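Local coordinates for protein TssK (Serratia sp. FS14, PDB 5Y0E) that probably serves as a trimeric baseplate component of the bacterial type VI secretion system, helping to build the platform of its contractile machinery, at residues A[236-248]-A[265-277]. Numbering follows the deposited sequence.
Sequences MLLQLINRHLGQV and DWLQFATELASFS
His244 and Phe269 stack face to face at the middle of an antiparallel helix pair, their ring centroids 3.6 Å apart and their planes 10° from parallel. The imidazole turns back beside its own backbone N (chi1 -69°), which lets ND1 donate an almost straight bond of 2.8 Å to Leu240 O; with Leu240 O near the ring plane, the bond helps to set the rotation of the imidazole over Phe269. From its other nitrogen, NE2, His244 reaches a water that Gln247 NE2 and Asp265 O also hold. The Gln247 amide lies stacked on the Asp265 carboxylate, planes 27° apart, while its OE1 is joined through a second water to Trp266 NE1. Toward Phe276 the interface turns apolar: Leu237 lays CD1 over the centre of the Phe276 ring, 4.2 Å from its centroid, and meets Leu273 CD1. Leu240 sets CG 3.8 Å from Phe269 CE1, and its CD1 lies over the rim of one face of the Arg243 guanidinium, beside the Glu272 carboxylate. Arg243 NH1 and NH2 share weak, bent bonds to that carboxylate, NH1 3.3 Å from Glu272 OE2. Stronger partners lie across the trimer: Arg243 NE pairs with Glu272 of the second subunit, and Glu272 OE2 with Arg243 of the third. The hairpin of helices 229-253 and 259-273 thus combines an aromatic and aliphatic core with an intersubunit ionic network, consistent with holding the trimer together.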
loop_
_atom_site.group_PDB
_atom_site.type_symbol
_atom_site.label_atom_id
_atom_site.label_comp_id
_atom_site.label_asym_id
_atom_site.label_seq_id
_atom_site.Cartn_x
_atom_site.Cartn_y
_atom_site.Cartn_z
ATOM N N MET A 236 1.858 19.352 9.102
ATOM C CA MET A 236 0.981 18.449 8.367
ATOM C C MET A 236 1.689 17.776 7.206
ATOM O O MET A 236 1.316 16.675 6.821
ATOM C CB MET A 236 -0.222 19.195 7.818
ATOM C CG MET A 236 -1.244 19.494 8.805
ATOM S SD MET A 236 -2.168 20.958 8.439
ATOM C CE MET A 236 -3.707 20.253 8.594
ATOM N N LEU A 237 2.673 18.443 6.610
ATOM C CA LEU A 237 3.310 17.902 5.426
ATOM C C LEU A 237 4.392 16.904 5.796
ATOM O O LEU A 237 4.520 15.864 5.157
ATOM C CB LEU A 237 3.885 19.034 4.579
ATOM C CG LEU A 237 4.715 18.600 3.369
ATOM C CD1 LEU A 237 3.878 17.934 2.296
ATOM C CD2 LEU A 237 5.402 19.753 2.803
ATOM N N LEU A 238 5.173 17.214 6.824
ATOM C CA LEU A 238 6.097 16.235 7.362
ATOM C C LEU A 238 5.367 14.951 7.763
ATOM O O LEU A 238 5.838 13.849 7.488
ATOM C CB LEU A 238 6.839 16.844 8.540
ATOM C CG LEU A 238 7.801 15.937 9.301
ATOM C CD1 LEU A 238 8.905 15.382 8.410
ATOM C CD2 LEU A 238 8.395 16.688 10.433
ATOM N N GLN A 239 4.199 15.084 8.375
ATOM C CA GLN A 239 3.360 13.931 8.645
ATOM C C GLN A 239 3.101 13.129 7.398
ATOM O O GLN A 239 3.174 11.898 7.418
ATOM C CB GLN A 239 2.033 14.368 9.203
ATOM C CG GLN A 239 1.822 14.025 10.565
ATOM C CD GLN A 239 0.678 14.792 11.112
ATOM O OE1 GLN A 239 0.851 15.931 11.534
ATOM N NE2 GLN A 239 -0.506 14.182 11.131
ATOM N N LEU A 240 2.722 13.815 6.321
ATOM C CA LEU A 240 2.412 13.134 5.079
ATOM C C LEU A 240 3.656 12.512 4.487
ATOM O O LEU A 240 3.603 11.411 3.949
ATOM C CB LEU A 240 1.776 14.096 4.094
ATOM C CG LEU A 240 1.394 13.505 2.736
ATOM C CD1 LEU A 240 0.231 12.596 2.865
ATOM C CD2 LEU A 240 1.087 14.597 1.754
ATOM N N ILE A 241 4.781 13.204 4.593
ATOM C CA ILE A 241 6.051 12.625 4.200
ATOM C C ILE A 241 6.378 11.405 5.063
ATOM O O ILE A 241 6.856 10.389 4.564
ATOM C CB ILE A 241 7.139 13.714 4.263
ATOM C CG1 ILE A 241 6.835 14.799 3.228
ATOM C CG2 ILE A 241 8.501 13.169 4.040
ATOM C CD1 ILE A 241 7.760 15.967 3.278
ATOM N N ASN A 242 6.084 11.471 6.356
ATOM C CA ASN A 242 6.486 10.394 7.256
ATOM C C ASN A 242 5.715 9.110 6.985
ATOM O O ASN A 242 6.294 8.029 7.001
ATOM C CB ASN A 242 6.323 10.840 8.697
ATOM C CG ASN A 242 7.465 11.692 9.156
ATOM O OD1 ASN A 242 8.530 11.655 8.577
ATOM N ND2 ASN A 242 7.260 12.440 10.214
ATOM N N ARG A 243 4.421 9.211 6.702
ATOM C CA ARG A 243 3.650 8.041 6.311
ATOM C C ARG A 243 4.279 7.321 5.127
ATOM O O ARG A 243 4.315 6.089 5.091
ATOM C CB ARG A 243 2.219 8.434 5.967
ATOM C CG ARG A 243 1.418 7.271 5.427
ATOM C CD ARG A 243 0.187 7.663 4.671
ATOM N NE ARG A 243 -0.435 8.853 5.234
ATOM C CZ ARG A 243 -1.332 9.602 4.605
ATOM N NH1 ARG A 243 -1.710 9.278 3.397
ATOM N NH2 ARG A 243 -1.843 10.679 5.185
ATOM N N HIS A 244 4.768 8.065 4.147
ATOM C CA HIS A 244 5.302 7.471 2.938
ATOM C C HIS A 244 6.760 7.044 3.058
ATOM O O HIS A 244 7.222 6.246 2.252
ATOM C CB HIS A 244 5.087 8.449 1.779
ATOM C CG HIS A 244 3.652 8.602 1.415
ATOM N ND1 HIS A 244 2.842 9.553 1.982
ATOM C CD2 HIS A 244 2.860 7.879 0.594
ATOM C CE1 HIS A 244 1.616 9.423 1.514
ATOM N NE2 HIS A 244 1.600 8.409 0.677
ATOM N N LEU A 245 7.495 7.551 4.041
ATOM C CA LEU A 245 8.762 6.933 4.403
ATOM C C LEU A 245 8.591 5.436 4.645
ATOM O O LEU A 245 9.397 4.615 4.184
ATOM C CB LEU A 245 9.316 7.595 5.651
ATOM C CG LEU A 245 10.266 8.766 5.468
ATOM C CD1 LEU A 245 10.815 9.169 6.821
ATOM C CD2 LEU A 245 11.380 8.382 4.537
ATOM N N GLY A 246 7.526 5.066 5.331
ATOM C CA GLY A 246 7.297 3.682 5.631
ATOM C C GLY A 246 6.764 2.952 4.439
ATOM O O GLY A 246 7.176 1.838 4.155
ATOM N N GLN A 247 5.850 3.595 3.729
ATOM C CA GLN A 247 5.245 2.991 2.555
ATOM C C GLN A 247 6.287 2.656 1.511
ATOM O O GLN A 247 6.262 1.567 0.938
ATOM C CB GLN A 247 4.196 3.926 1.967
ATOM C CG GLN A 247 3.180 3.254 1.110
ATOM C CD GLN A 247 2.337 4.222 0.314
ATOM O OE1 GLN A 247 2.769 4.694 -0.714
ATOM N NE2 GLN A 247 1.132 4.507 0.768
ATOM N N VAL A 248 7.214 3.574 1.261
ATOM C CA VAL A 248 8.161 3.371 0.181
ATOM C C VAL A 248 9.263 2.438 0.632
ATOM O O VAL A 248 9.756 1.633 -0.157
ATOM C CB VAL A 248 8.706 4.719 -0.346
ATOM C CG1 VAL A 248 9.809 5.268 0.503
ATOM C CG2 VAL A 248 9.204 4.586 -1.752
ATOM N N ASP A 265 -0.990 3.614 -4.451
ATOM C CA ASP A 265 -0.485 4.346 -3.308
ATOM C C ASP A 265 0.038 5.719 -3.719
ATOM O O ASP A 265 -0.214 6.711 -3.043
ATOM C CB ASP A 265 0.605 3.539 -2.602
ATOM C CG ASP A 265 0.062 2.421 -1.738
ATOM O OD1 ASP A 265 -1.159 2.299 -1.542
ATOM O OD2 ASP A 265 0.875 1.647 -1.225
ATOM N N TRP A 266 0.771 5.791 -4.821
ATOM C CA TRP A 266 1.409 7.034 -5.201
ATOM C C TRP A 266 0.393 8.051 -5.715
ATOM O O TRP A 266 0.545 9.248 -5.487
ATOM C CB TRP A 266 2.495 6.735 -6.231
ATOM C CG TRP A 266 3.680 6.082 -5.625
ATOM C CD1 TRP A 266 3.787 5.639 -4.368
ATOM C CD2 TRP A 266 4.939 5.832 -6.242
ATOM N NE1 TRP A 266 5.023 5.128 -4.150
ATOM C CE2 TRP A 266 5.751 5.235 -5.291
ATOM C CE3 TRP A 266 5.462 6.078 -7.498
ATOM C CZ2 TRP A 266 7.058 4.870 -5.551
ATOM C CZ3 TRP A 266 6.758 5.691 -7.758
ATOM C CH2 TRP A 266 7.539 5.102 -6.793
ATOM N N LEU A 267 -0.665 7.587 -6.361
ATOM C CA LEU A 267 -1.710 8.490 -6.797
ATOM C C LEU A 267 -2.360 9.192 -5.620
ATOM O O LEU A 267 -2.589 10.402 -5.657
ATOM C CB LEU A 267 -2.743 7.717 -7.587
ATOM C CG LEU A 267 -3.983 8.464 -8.026
ATOM C CD1 LEU A 267 -3.611 9.624 -8.935
ATOM C CD2 LEU A 267 -4.883 7.504 -8.739
ATOM N N GLN A 268 -2.656 8.445 -4.561
ATOM C CA GLN A 268 -3.233 9.050 -3.375
ATOM C C GLN A 268 -2.260 10.021 -2.742
ATOM O O GLN A 268 -2.645 11.117 -2.340
ATOM C CB GLN A 268 -3.636 7.970 -2.382
ATOM C CG GLN A 268 -4.836 7.148 -2.781
ATOM C CD GLN A 268 -4.994 5.901 -1.913
ATOM O OE1 GLN A 268 -5.375 5.976 -0.761
ATOM N NE2 GLN A 268 -4.681 4.763 -2.471
ATOM N N PHE A 269 -1.003 9.626 -2.629
ATOM C CA PHE A 269 0.025 10.548 -2.204
ATOM C C PHE A 269 -0.064 11.851 -3.002
ATOM O O PHE A 269 -0.107 12.935 -2.432
ATOM C CB PHE A 269 1.374 9.860 -2.367
ATOM C CG PHE A 269 2.520 10.572 -1.722
ATOM C CD1 PHE A 269 2.319 11.638 -0.895
ATOM C CD2 PHE A 269 3.809 10.165 -1.969
ATOM C CE1 PHE A 269 3.359 12.268 -0.326
ATOM C CE2 PHE A 269 4.851 10.797 -1.407
ATOM C CZ PHE A 269 4.628 11.859 -0.585
ATOM N N ALA A 270 -0.154 11.755 -4.321
ATOM C CA ALA A 270 -0.173 12.958 -5.136
ATOM C C ALA A 270 -1.419 13.784 -4.868
ATOM O O ALA A 270 -1.335 14.989 -4.619
ATOM C CB ALA A 270 -0.073 12.598 -6.612
ATOM N N THR A 271 -2.585 13.157 -4.890
ATOM C CA THR A 271 -3.783 13.961 -4.748
ATOM C C THR A 271 -3.899 14.584 -3.367
ATOM O O THR A 271 -4.484 15.654 -3.236
ATOM C CB THR A 271 -5.022 13.146 -5.083
ATOM O OG1 THR A 271 -5.236 12.133 -4.104
ATOM C CG2 THR A 271 -4.882 12.551 -6.453
ATOM N N GLU A 272 -3.345 13.963 -2.330
ATOM C CA GLU A 272 -3.320 14.652 -1.045
ATOM C C GLU A 272 -2.266 15.760 -1.029
ATOM O O GLU A 272 -2.429 16.761 -0.343
ATOM C CB GLU A 272 -3.084 13.660 0.099
ATOM C CG GLU A 272 -3.304 14.224 1.496
ATOM C CD GLU A 272 -3.150 13.190 2.625
ATOM O OE1 GLU A 272 -2.805 13.590 3.741
ATOM O OE2 GLU A 272 -3.388 11.983 2.417
ATOM N N LEU A 273 -1.193 15.594 -1.780
ATOM C CA LEU A 273 -0.161 16.617 -1.843
ATOM C C LEU A 273 -0.668 17.904 -2.505
ATOM O O LEU A 273 -0.278 18.997 -2.105
ATOM C CB LEU A 273 1.043 16.029 -2.567
ATOM C CG LEU A 273 2.420 16.651 -2.481
ATOM C CD1 LEU A 273 2.730 16.939 -1.082
ATOM C CD2 LEU A 273 3.427 15.705 -3.073
ATOM N N ALA A 274 -1.572 17.786 -3.471
ATOM C CA ALA A 274 -2.236 18.938 -4.064
ATOM C C ALA A 274 -2.838 19.864 -3.026
ATOM O O ALA A 274 -2.981 21.052 -3.286
ATOM C CB ALA A 274 -3.329 18.483 -5.022
ATOM N N SER A 275 -3.171 19.354 -1.849
ATOM C CA SER A 275 -3.625 20.217 -0.777
ATOM C C SER A 275 -2.645 21.337 -0.511
ATOM O O SER A 275 -3.048 22.456 -0.179
ATOM C CB SER A 275 -3.844 19.396 0.480
ATOM O OG SER A 275 -4.868 18.445 0.278
ATOM N N PHE A 276 -1.367 21.066 -0.681
ATOM C CA PHE A 276 -0.331 22.033 -0.387
ATOM C C PHE A 276 0.051 22.889 -1.584
ATOM O O PHE A 276 0.920 23.733 -1.464
ATOM C CB PHE A 276 0.875 21.293 0.178
ATOM C CG PHE A 276 0.540 20.510 1.398
ATOM C CD1 PHE A 276 0.100 19.195 1.303
ATOM C CD2 PHE A 276 0.589 21.088 2.643
ATOM C CE1 PHE A 276 -0.250 18.504 2.411
ATOM C CE2 PHE A 276 0.239 20.358 3.761
ATOM C CZ PHE A 276 -0.173 19.084 3.639
ATOM N N SER A 277 -0.593 22.712 -2.713
ATOM C CA SER A 277 -0.289 23.480 -3.896
ATOM C C SER A 277 -1.107 24.759 -3.896
ATOM O O SER A 277 -2.030 24.933 -3.109
ATOM C CB SER A 277 -0.578 22.666 -5.150
ATOM O OG SER A 277 -1.960 22.604 -5.417
HETATM O O HOH W 1 -0.717 6.669 0.060
HETATM O O HOH W 2 5.115 3.099 -1.706
#